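Local coordinates for protein 4-alpha-glucanotransferase (Corynebacterium glutamicum, PDB 5B68) that is a bacterial amylomaltase (disproportionating enzyme) of the MalQ family, combining a TIM-barrel domain with an N-terminal beta-sandwich domain, at residues Cys331-Thr336 against Pro347-Leu352; Ile246-Glu251 against Gln295-Ile300; Leu465-Val470 against Glu514-Asp519. All coordinates share one frame; numbering follows the deposited sequence.

Interaction 1: residues Cys331-Thr336 against Pro347-Leu352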
loop_
_atom_site.group_PDB
_atom_site.type_symbol
_atom_site.label_atom_id
_atom_site.label_comp_id
_atom_site.label_asym_id
_atom_site.label_seq_id
_atom_site.Cartn_x
_atom_site.Cartn_y
_atom_site.Cartn_z
ATOM N N CYS A 331 20.273 -6.803 -3.330
ATOM C CA CYS A 331 20.149 -7.101 -4.780
ATOM C C CYS A 331 21.449 -7.706 -5.362
ATOM O O CYS A 331 21.394 -8.656 -6.082
ATOM C CB CYS A 331 19.850 -5.887 -5.590
ATOM S SG CYS A 331 18.162 -5.226 -5.158
ATOM N N ALA A 332 22.566 -7.115 -5.009
ATOM C CA ALA A 332 23.894 -7.628 -5.441
ATOM C C ALA A 332 24.089 -9.058 -4.989
ATOM O O ALA A 332 24.450 -9.966 -5.795
ATOM C CB ALA A 332 24.972 -6.680 -4.910
ATOM N N ASP A 333 23.738 -9.344 -3.740
ATOM C CA ASP A 333 23.856 -10.696 -3.231
ATOM C C ASP A 333 22.947 -11.701 -3.947
ATOM O O ASP A 333 23.379 -12.848 -4.149
ATOM C CB ASP A 333 23.606 -10.767 -1.739
ATOM C CG ASP A 333 24.722 -10.137 -0.927
ATOM O OD1 ASP A 333 25.837 -9.952 -1.477
ATOM O OD2 ASP A 333 24.436 -9.793 0.236
ATOM N N ARG A 334 21.711 -11.311 -4.248
ATOM C CA ARG A 334 20.780 -12.167 -4.964
ATOM C C ARG A 334 21.234 -12.440 -6.391
ATOM O O ARG A 334 21.165 -13.543 -6.874
ATOM C CB ARG A 334 19.381 -11.549 -4.969
ATOM C CG ARG A 334 18.569 -11.885 -3.727
ATOM C CD ARG A 334 17.798 -13.183 -3.893
ATOM N NE ARG A 334 17.258 -13.236 -5.243
ATOM C CZ ARG A 334 15.968 -13.286 -5.564
ATOM N NH1 ARG A 334 15.623 -13.288 -6.838
ATOM N NH2 ARG A 334 15.038 -13.347 -4.633
ATOM N N GLU A 335 21.703 -11.405 -7.053
ATOM C CA GLU A 335 22.235 -11.530 -8.391
ATOM C C GLU A 335 23.421 -12.537 -8.403
ATOM O O GLU A 335 23.523 -13.431 -9.255
ATOM C CB GLU A 335 22.700 -10.185 -8.960
ATOM C CG GLU A 335 23.448 -10.370 -10.275
ATOM C CD GLU A 335 23.850 -9.134 -11.016
ATOM O OE1 GLU A 335 24.687 -9.267 -11.928
ATOM O OE2 GLU A 335 23.384 -8.025 -10.729
ATOM N N THR A 336 24.351 -12.341 -7.481
ATOM C CA THR A 336 25.555 -13.204 -7.443
ATOM C C THR A 336 25.226 -14.679 -7.168
ATOM O O THR A 336 25.847 -15.557 -7.759
ATOM C CB THR A 336 26.531 -12.641 -6.433
ATOM O OG1 THR A 336 26.860 -11.287 -6.831
ATOM C CG2 THR A 336 27.745 -13.561 -6.362
ATOM N N PRO A 347 32.455 -11.511 -9.132
ATOM C CA PRO A 347 31.830 -10.207 -9.266
ATOM C C PRO A 347 32.302 -9.241 -8.152
ATOM O O PRO A 347 32.724 -9.651 -7.059
ATOM C CB PRO A 347 30.333 -10.507 -9.117
ATOM C CG PRO A 347 30.193 -11.964 -9.051
ATOM C CD PRO A 347 31.508 -12.523 -8.639
ATOM N N ASP A 348 32.212 -7.987 -8.477
ATOM C CA ASP A 348 32.590 -6.910 -7.612
ATOM C C ASP A 348 31.304 -6.483 -6.846
ATOM O O ASP A 348 30.524 -5.667 -7.346
ATOM C CB ASP A 348 33.179 -5.834 -8.464
ATOM C CG ASP A 348 33.563 -4.580 -7.680
ATOM O OD1 ASP A 348 33.094 -4.415 -6.524
ATOM O OD2 ASP A 348 34.313 -3.741 -8.235
ATOM N N ARG A 349 31.155 -6.918 -5.604
ATOM C CA ARG A 349 29.934 -6.668 -4.833
ATOM C C ARG A 349 29.636 -5.182 -4.689
ATOM O O ARG A 349 28.494 -4.770 -4.691
ATOM C CB ARG A 349 30.061 -7.279 -3.449
ATOM C CG ARG A 349 28.796 -7.319 -2.608
ATOM C CD ARG A 349 29.092 -8.077 -1.343
ATOM N NE ARG A 349 27.986 -8.246 -0.423
ATOM C CZ ARG A 349 27.874 -7.603 0.726
ATOM N NH1 ARG A 349 28.764 -6.704 1.080
ATOM N NH2 ARG A 349 26.859 -7.844 1.515
ATOM N N ASP A 350 30.669 -4.388 -4.526
ATOM C CA ASP A 350 30.519 -2.981 -4.329
ATOM C C ASP A 350 30.078 -2.256 -5.607
ATOM O O ASP A 350 29.236 -1.365 -5.566
ATOM C CB ASP A 350 31.781 -2.358 -3.841
ATOM C CG ASP A 350 32.194 -2.858 -2.462
ATOM O OD1 ASP A 350 31.366 -2.756 -1.546
ATOM O OD2 ASP A 350 33.342 -3.370 -2.338
ATOM N N GLU A 351 30.657 -2.633 -6.736
ATOM C CA GLU A 351 30.184 -2.087 -8.001
ATOM C C GLU A 351 28.731 -2.512 -8.277
ATOM O O GLU A 351 27.991 -1.664 -8.748
ATOM C CB GLU A 351 31.075 -2.561 -9.173
ATOM C CG GLU A 351 30.590 -2.055 -10.507
ATOM C CD GLU A 351 31.602 -2.238 -11.611
ATOM O OE1 GLU A 351 31.725 -3.378 -12.078
ATOM O OE2 GLU A 351 32.231 -1.220 -11.980
ATOM N N LEU A 352 28.398 -3.781 -8.034
ATOM C CA LEU A 352 27.034 -4.282 -8.195
ATOM C C LEU A 352 26.090 -3.522 -7.274
ATOM O O LEU A 352 24.980 -3.181 -7.680
ATOM C CB LEU A 352 26.900 -5.765 -7.882
ATOM C CG LEU A 352 27.244 -6.789 -8.940
ATOM C CD1 LEU A 352 27.089 -8.153 -8.332
ATOM C CD2 LEU A 352 26.301 -6.611 -10.161
#
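Asp333 and Arg349 meet at the outer side of this contact in a salt bridge whose carboxylate and guanidinium planes are nearly coplanar, 19° apart. Arg349 NE points its hydrogen at the syn lone pair of Asp333 OD1, 2.9 Å away and almost straight at 169°. A longer, weak bond of 3.4 Å from Arg349 NH2 to Asp333 OD2 completes the side-on pairing. The arginine reaches this far because CG stands anti to the backbone N (chi1 -170°) and the chain stays extended as far as NE. Next to the bridge, Ala332 CB rests on Leu352 CB at 3.7 Å, where the two backbones come nearest. The branches of Leu352 then divide their contacts: CD2 lies 3.3 Å from Glu335 OE2, and CD1 lies 3.5 Å from Thr336 OG1. The carboxylate oxygen met by CD2 has its polar partner in Tyr356, whose OH is hydrogen-bonded to it. Thr336 also places CG2 4.0 Å from Pro347 CG.

The arrangement is an alpha-helical hairpin: helix 307-338 ends, a short connection follows, and helix 349-376 sets off back past it, both coming, in sequence, between barrel strands 215-218 and 382-387. Residue pairing accordingly runs in opposite senses, Ala332 with Leu352 and Thr336 with Pro347.

A second shell holds these groups in place. Thr336 OG1 donates to Ala332 O over 2.9 Å, so this carbonyl receives two donors, the hydroxyl and Thr336 N, and the threonine is pinned to its own helix. Asp348 N-caps the returning helix, its OD1 accepting from Glu351 N at 3.0 Å and weakly from Asp350 N. One turn further along, Thr353 OG1 is hydrogen-bonded to Arg349 O and its side chain packs on Ala332.

Interaction 2: residues Ile246-Glu251 against Gln295-Ile300; sequences IYIRVE and QVLRAI
Ile248, whose side chain touches Leu297, shares with Ile246 a polar tie to the same helix: Lys293 NZ, a turn before Leu297, is hydrogen-bonded to both Ile248 O and Ile246 O. Between the two segments themselves the contact is apolar, an example of a loop fastened to a helix by branched side chains. Val250 is the centre of it. Its CG2, held between the backbone N and the carbonyl carbon, lies 3.8 Å from Val296 CG1, while CG1, anti to the carbonyl carbon (chi1 -56°), lies 4.0 Å from Leu297 CG. Ile300 CD1 comes to 4.3 Å from Val250 CB and also approaches the carbonyl oxygen of that residue. The helical bond from Ile300 N to Val296 O, 2.9 Å long, joins two of the residues that flank the valine. One methyl pair extends the patch beyond it, Ile248 CD1 being 4.2 Å from Leu297 CD1.

Arg249 turns to other partners, forming salt bridges with Asp197 and Asp200.

Residues 246-251 belong to the long loop that leaves barrel strand 215-218 and leads to helix 261-277, and the contact joins that loop to helix 286-301. Val296 is further packed by Ile267 and Met270 of helix 261-277, whereas Leu297 touches Leu359 and Leu362 of helix 349-376, leaving the loop-helix junction enclosed by helices.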
loop_
_atom_site.group_PDB
_atom_site.type_symbol
_atom_site.label_atom_id
_atom_site.label_comp_id
_atom_site.label_asym_id
_atom_site.label_seq_id
_atom_site.Cartn_x
_atom_site.Cartn_y
_atom_site.Cartn_z
ATOM N N ILE A 246 11.875 -2.304 -13.481
ATOM C CA ILE A 246 11.234 -2.759 -14.719
ATOM C C ILE A 246 10.530 -1.664 -15.491
ATOM O O ILE A 246 10.339 -1.786 -16.722
ATOM C CB ILE A 246 10.314 -3.900 -14.488
ATOM C CG1 ILE A 246 10.214 -4.769 -15.771
ATOM C CG2 ILE A 246 8.938 -3.510 -13.931
ATOM C CD1 ILE A 246 9.338 -5.968 -15.533
ATOM N N TYR A 247 10.179 -0.608 -14.768
ATOM C CA TYR A 247 9.461 0.527 -15.314
ATOM C C TYR A 247 10.337 1.618 -15.945
ATOM O O TYR A 247 9.822 2.527 -16.538
ATOM C CB TYR A 247 8.560 1.148 -14.249
ATOM C CG TYR A 247 7.426 0.279 -13.761
ATOM C CD1 TYR A 247 6.372 -0.054 -14.589
ATOM C CD2 TYR A 247 7.396 -0.181 -12.462
ATOM C CE1 TYR A 247 5.339 -0.833 -14.141
ATOM C CE2 TYR A 247 6.373 -0.954 -12.015
ATOM C CZ TYR A 247 5.342 -1.282 -12.858
ATOM O OH TYR A 247 4.329 -2.041 -12.388
ATOM N N ILE A 248 11.653 1.525 -15.810
ATOM C CA ILE A 248 12.513 2.462 -16.411
ATOM C C ILE A 248 12.377 2.412 -17.941
ATOM O O ILE A 248 12.377 1.295 -18.532
ATOM C CB ILE A 248 13.969 2.164 -16.058
ATOM C CG1 ILE A 248 14.227 2.403 -14.546
ATOM C CG2 ILE A 248 14.884 3.036 -16.872
ATOM C CD1 ILE A 248 15.599 1.891 -14.111
ATOM N N ARG A 249 12.255 3.573 -18.573
ATOM C CA ARG A 249 12.372 3.640 -20.019
ATOM C C ARG A 249 13.798 3.997 -20.307
ATOM O O ARG A 249 14.233 5.099 -20.066
ATOM C CB ARG A 249 11.494 4.700 -20.649
ATOM C CG ARG A 249 11.765 4.803 -22.141
ATOM C CD ARG A 249 10.686 5.503 -22.931
ATOM N NE ARG A 249 9.416 4.805 -22.937
ATOM C CZ ARG A 249 8.393 5.201 -23.671
ATOM N NH1 ARG A 249 8.537 6.259 -24.438
ATOM N NH2 ARG A 249 7.244 4.567 -23.635
ATOM N N VAL A 250 14.517 3.050 -20.857
ATOM C CA VAL A 250 15.969 3.215 -20.916
ATOM C C VAL A 250 16.390 4.307 -21.839
ATOM O O VAL A 250 17.402 5.010 -21.613
ATOM C CB VAL A 250 16.685 1.857 -21.228
ATOM C CG1 VAL A 250 16.317 0.773 -20.222
ATOM C CG2 VAL A 250 16.435 1.397 -22.672
ATOM N N GLU A 251 15.627 4.465 -22.934
ATOM C CA GLU A 251 15.885 5.534 -23.903
ATOM C C GLU A 251 15.752 6.952 -23.344
ATOM O O GLU A 251 16.331 7.878 -23.899
ATOM C CB GLU A 251 15.032 5.383 -25.195
ATOM C CG GLU A 251 15.199 4.057 -25.934
ATOM C CD GLU A 251 14.224 2.978 -25.528
ATOM O OE1 GLU A 251 13.591 3.052 -24.399
ATOM O OE2 GLU A 251 14.083 2.035 -26.336
ATOM N N GLN A 295 20.078 -5.673 -19.096
ATOM C CA GLN A 295 21.242 -5.737 -19.948
ATOM C C GLN A 295 21.629 -4.380 -20.519
ATOM O O GLN A 295 22.794 -4.007 -20.543
ATOM C CB GLN A 295 21.017 -6.735 -21.070
ATOM C CG GLN A 295 22.187 -6.785 -22.026
ATOM C CD GLN A 295 22.007 -7.897 -23.026
ATOM O OE1 GLN A 295 22.897 -8.732 -23.201
ATOM N NE2 GLN A 295 20.822 -7.953 -23.648
ATOM N N VAL A 296 20.651 -3.609 -20.986
ATOM C CA VAL A 296 20.943 -2.295 -21.452
ATOM C C VAL A 296 21.402 -1.378 -20.317
ATOM O O VAL A 296 22.319 -0.551 -20.509
ATOM C CB VAL A 296 19.675 -1.651 -22.118
ATOM C CG1 VAL A 296 19.924 -0.207 -22.479
ATOM C CG2 VAL A 296 19.254 -2.520 -23.307
ATOM N N LEU A 297 20.732 -1.511 -19.137
ATOM C CA LEU A 297 21.053 -0.605 -18.006
ATOM C C LEU A 297 22.522 -0.843 -17.583
ATOM O O LEU A 297 23.230 0.115 -17.335
ATOM C CB LEU A 297 20.118 -0.844 -16.855
ATOM C CG LEU A 297 18.757 -0.215 -17.161
ATOM C CD1 LEU A 297 17.675 -0.927 -16.355
ATOM C CD2 LEU A 297 18.832 1.295 -16.844
ATOM N N ARG A 298 22.952 -2.098 -17.670
ATOM C CA ARG A 298 24.347 -2.469 -17.359
ATOM C C ARG A 298 25.291 -1.761 -18.308
ATOM O O ARG A 298 26.310 -1.222 -17.864
ATOM C CB ARG A 298 24.550 -3.995 -17.325
ATOM C CG ARG A 298 24.012 -4.631 -16.066
ATOM C CD ARG A 298 24.424 -6.075 -15.958
ATOM N NE ARG A 298 23.735 -6.897 -16.937
ATOM C CZ ARG A 298 22.603 -7.587 -16.737
ATOM N NH1 ARG A 298 21.955 -7.560 -15.575
ATOM N NH2 ARG A 298 22.124 -8.320 -17.735
ATOM N N ALA A 299 24.942 -1.669 -19.586
ATOM C CA ALA A 299 25.739 -0.844 -20.508
ATOM C C ALA A 299 25.698 0.652 -20.239
ATOM O O ALA A 299 26.709 1.346 -20.310
ATOM C CB ALA A 299 25.368 -1.168 -21.956
ATOM N N ILE A 300 24.533 1.213 -19.913
ATOM C CA ILE A 300 24.524 2.666 -19.734
ATOM C C ILE A 300 25.259 3.037 -18.444
ATOM O O ILE A 300 25.725 4.180 -18.292
ATOM C CB ILE A 300 23.062 3.174 -19.641
ATOM C CG1 ILE A 300 22.311 2.920 -20.968
ATOM C CG2 ILE A 300 23.003 4.653 -19.270
ATOM C CD1 ILE A 300 20.802 2.891 -20.846
#

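Interaction 3: residues Leu465-Val470 against Glu514-Asp519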
loop_
_atom_site.group_PDB
_atom_site.type_symbol
_atom_site.label_atom_id
_atom_site.label_comp_id
_atom_site.label_asym_id
_atom_site.label_seq_id
_atom_site.Cartn_x
_atom_site.Cartn_y
_atom_site.Cartn_z
ATOM N N LEU A 465 -3.442 -0.652 9.934
ATOM C CA LEU A 465 -2.865 0.405 10.773
ATOM C C LEU A 465 -3.310 0.184 12.231
ATOM O O LEU A 465 -2.759 0.833 13.148
ATOM C CB LEU A 465 -3.289 1.757 10.266
ATOM C CG LEU A 465 -2.894 2.121 8.804
ATOM C CD1 LEU A 465 -3.552 3.451 8.465
ATOM C CD2 LEU A 465 -1.431 2.271 8.612
ATOM N N PHE A 466 -4.370 -0.632 12.439
ATOM C CA PHE A 466 -4.943 -0.906 13.731
ATOM C C PHE A 466 -4.576 -2.289 14.249
ATOM O O PHE A 466 -4.264 -2.456 15.418
ATOM C CB PHE A 466 -6.474 -0.718 13.688
ATOM C CG PHE A 466 -6.892 0.689 13.292
ATOM C CD1 PHE A 466 -6.899 1.071 11.963
ATOM C CD2 PHE A 466 -7.241 1.620 14.260
ATOM C CE1 PHE A 466 -7.283 2.342 11.603
ATOM C CE2 PHE A 466 -7.594 2.887 13.907
ATOM C CZ PHE A 466 -7.593 3.275 12.550
ATOM N N ARG A 467 -4.755 -3.293 13.407
ATOM C CA ARG A 467 -4.532 -4.656 13.773
ATOM C C ARG A 467 -4.328 -5.478 12.501
ATOM O O ARG A 467 -4.787 -5.077 11.408
ATOM C CB ARG A 467 -5.766 -5.157 14.581
ATOM C CG ARG A 467 -7.017 -5.254 13.721
ATOM C CD ARG A 467 -8.251 -5.510 14.563
ATOM N NE ARG A 467 -8.682 -4.340 15.318
ATOM C CZ ARG A 467 -9.913 -3.832 15.276
ATOM N NH1 ARG A 467 -10.192 -2.772 15.979
ATOM N NH2 ARG A 467 -10.844 -4.352 14.488
ATOM N N LEU A 468 -3.683 -6.626 12.611
ATOM C CA LEU A 468 -3.576 -7.541 11.481
ATOM C C LEU A 468 -4.033 -8.870 11.937
ATOM O O LEU A 468 -3.689 -9.286 13.035
ATOM C CB LEU A 468 -2.133 -7.661 10.993
ATOM C CG LEU A 468 -1.640 -6.429 10.197
ATOM C CD1 LEU A 468 -0.137 -6.539 9.966
ATOM C CD2 LEU A 468 -2.382 -6.212 8.897
ATOM N N PHE A 469 -4.695 -9.591 11.070
ATOM C CA PHE A 469 -4.920 -11.019 11.255
ATOM C C PHE A 469 -3.725 -11.788 10.811
ATOM O O PHE A 469 -3.327 -11.641 9.680
ATOM C CB PHE A 469 -6.145 -11.463 10.475
ATOM C CG PHE A 469 -6.595 -12.831 10.824
ATOM C CD1 PHE A 469 -7.306 -13.074 11.999
ATOM C CD2 PHE A 469 -6.276 -13.893 10.010
ATOM C CE1 PHE A 469 -7.689 -14.373 12.335
ATOM C CE2 PHE A 469 -6.648 -15.191 10.346
ATOM C CZ PHE A 469 -7.355 -15.436 11.491
ATOM N N VAL A 470 -3.155 -12.570 11.715
ATOM C CA VAL A 470 -1.942 -13.335 11.469
ATOM C C VAL A 470 -2.134 -14.782 11.898
ATOM O O VAL A 470 -2.852 -15.057 12.879
ATOM C CB VAL A 470 -0.710 -12.744 12.246
ATOM C CG1 VAL A 470 -0.385 -11.365 11.719
ATOM C CG2 VAL A 470 -0.945 -12.650 13.733
ATOM N N GLU A 514 -15.057 -1.415 13.933
ATOM C CA GLU A 514 -15.617 -0.706 15.069
ATOM C C GLU A 514 -15.696 0.808 14.827
ATOM O O GLU A 514 -14.916 1.360 14.041
ATOM C CB GLU A 514 -14.839 -1.010 16.302
ATOM C CG GLU A 514 -14.854 -2.477 16.696
ATOM C CD GLU A 514 -13.818 -3.329 16.048
ATOM O OE1 GLU A 514 -12.987 -2.798 15.240
ATOM O OE2 GLU A 514 -13.836 -4.527 16.356
ATOM N N PRO A 515 -16.686 1.487 15.454
ATOM C CA PRO A 515 -16.867 2.916 15.206
ATOM C C PRO A 515 -15.625 3.743 15.510
ATOM O O PRO A 515 -15.332 4.680 14.749
ATOM C CB PRO A 515 -18.008 3.315 16.156
ATOM C CG PRO A 515 -18.746 2.038 16.407
ATOM C CD PRO A 515 -17.720 0.930 16.346
ATOM N N TRP A 516 -14.898 3.391 16.567
ATOM C CA TRP A 516 -13.666 4.149 16.953
ATOM C C TRP A 516 -12.594 4.125 15.815
ATOM O O TRP A 516 -11.867 5.094 15.636
ATOM C CB TRP A 516 -13.074 3.694 18.250
ATOM C CG TRP A 516 -12.452 2.379 18.328
ATOM C CD1 TRP A 516 -13.064 1.181 18.677
ATOM C CD2 TRP A 516 -11.051 2.070 18.120
ATOM N NE1 TRP A 516 -12.128 0.167 18.675
ATOM C CE2 TRP A 516 -10.893 0.677 18.360
ATOM C CE3 TRP A 516 -9.944 2.827 17.745
ATOM C CZ2 TRP A 516 -9.707 0.020 18.176
ATOM C CZ3 TRP A 516 -8.704 2.173 17.597
ATOM C CH2 TRP A 516 -8.607 0.763 17.824
ATOM N N VAL A 517 -12.540 3.025 15.081
ATOM C CA VAL A 517 -11.576 2.849 13.995
ATOM C C VAL A 517 -11.945 3.784 12.847
ATOM O O VAL A 517 -11.094 4.535 12.398
ATOM C CB VAL A 517 -11.514 1.372 13.557
ATOM C CG1 VAL A 517 -10.659 1.132 12.338
ATOM C CG2 VAL A 517 -11.125 0.469 14.724
ATOM N N GLN A 518 -13.208 3.726 12.380
ATOM C CA GLN A 518 -13.733 4.608 11.367
ATOM C C GLN A 518 -13.481 6.052 11.766
ATOM O O GLN A 518 -12.985 6.821 10.981
ATOM C CB GLN A 518 -15.237 4.378 11.211
ATOM C CG GLN A 518 -15.516 3.011 10.585
ATOM C CD GLN A 518 -16.970 2.798 10.173
ATOM O OE1 GLN A 518 -17.877 3.378 10.768
ATOM N NE2 GLN A 518 -17.193 1.943 9.155
ATOM N N ASP A 519 -13.729 6.398 13.012
ATOM C CA ASP A 519 -13.569 7.743 13.469
ATOM C C ASP A 519 -12.102 8.177 13.531
ATOM O O ASP A 519 -11.787 9.343 13.244
ATOM C CB ASP A 519 -14.223 7.963 14.853
ATOM C CG ASP A 519 -15.753 7.968 14.789
ATOM O OD1 ASP A 519 -16.300 8.125 13.676
ATOM O OD2 ASP A 519 -16.411 7.779 15.842
#
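Arg467 and Trp516 both hold CG between the backbone N and the carbonyl carbon (chi1 68° and 69°), and with the arginine chain bent at chi3 their ends meet tip to tip. The contact is a junction within the TIM-barrel domain. Strand 467-472 lies in sequence between barrel strands 456-459 and 504-507 and belongs to a small four-stranded antiparallel sheet; its beginning, with Phe466 just before it, meets the start of helix 515-523, which follows strand 504-507. Glu514 occupies the N-cap position of that helix, and its chain turns at chi2 to present OE1 to the guanidinium. Both terminal nitrogens grip this single oxygen in an end-on salt bridge, Arg467 NH2 at 2.8 Å from Glu514 OE1 and Arg467 NH1 at 2.9 Å. NH2 donates to the syn lone pair of Glu514 OE1, while NH1 arrives from above the carboxylate plane; OE1 itself lies in the guanidinium plane. Arg467 NH1 is also 3.6 Å from Trp516 CZ2.

Next to the salt bridge, aromatic packing takes over. The edge of Phe466 is directed at the face of Trp516 in an offset edge-to-face pair with planes at 71°, and His487 meets both rings. Val517 uses both methyls. CG2 lies over the centre of one face of the Trp516 ring of its own helix and touches Arg467 NH1, and CG1 stands over the centre of the Phe466 face in a CH-pi contact, 3.6 Å from the ring centroid.

Overall arrangement
Along the chain the contacts come in series: interaction 2 closes first, interaction 1 follows and interaction 3 is last. The first two are neighbours, their centres about 17 Å apart and their nearest atoms about 5 Å, without touching. Both belong to the region between barrel strands 215-218 and 382-387 in sequence, and helix 349-376 links them: its first turn, with the two residues before it, forms 347-352, and further along it packs on Ile248 and Leu297. Interaction 3 lies across the chain's centre, about 41 and 42 Å from interactions 1 and 2 by centres, where the segment between strands 456-459 and 504-507 meets the helix following 504-507. One barrel domain is thus packed at well-separated places.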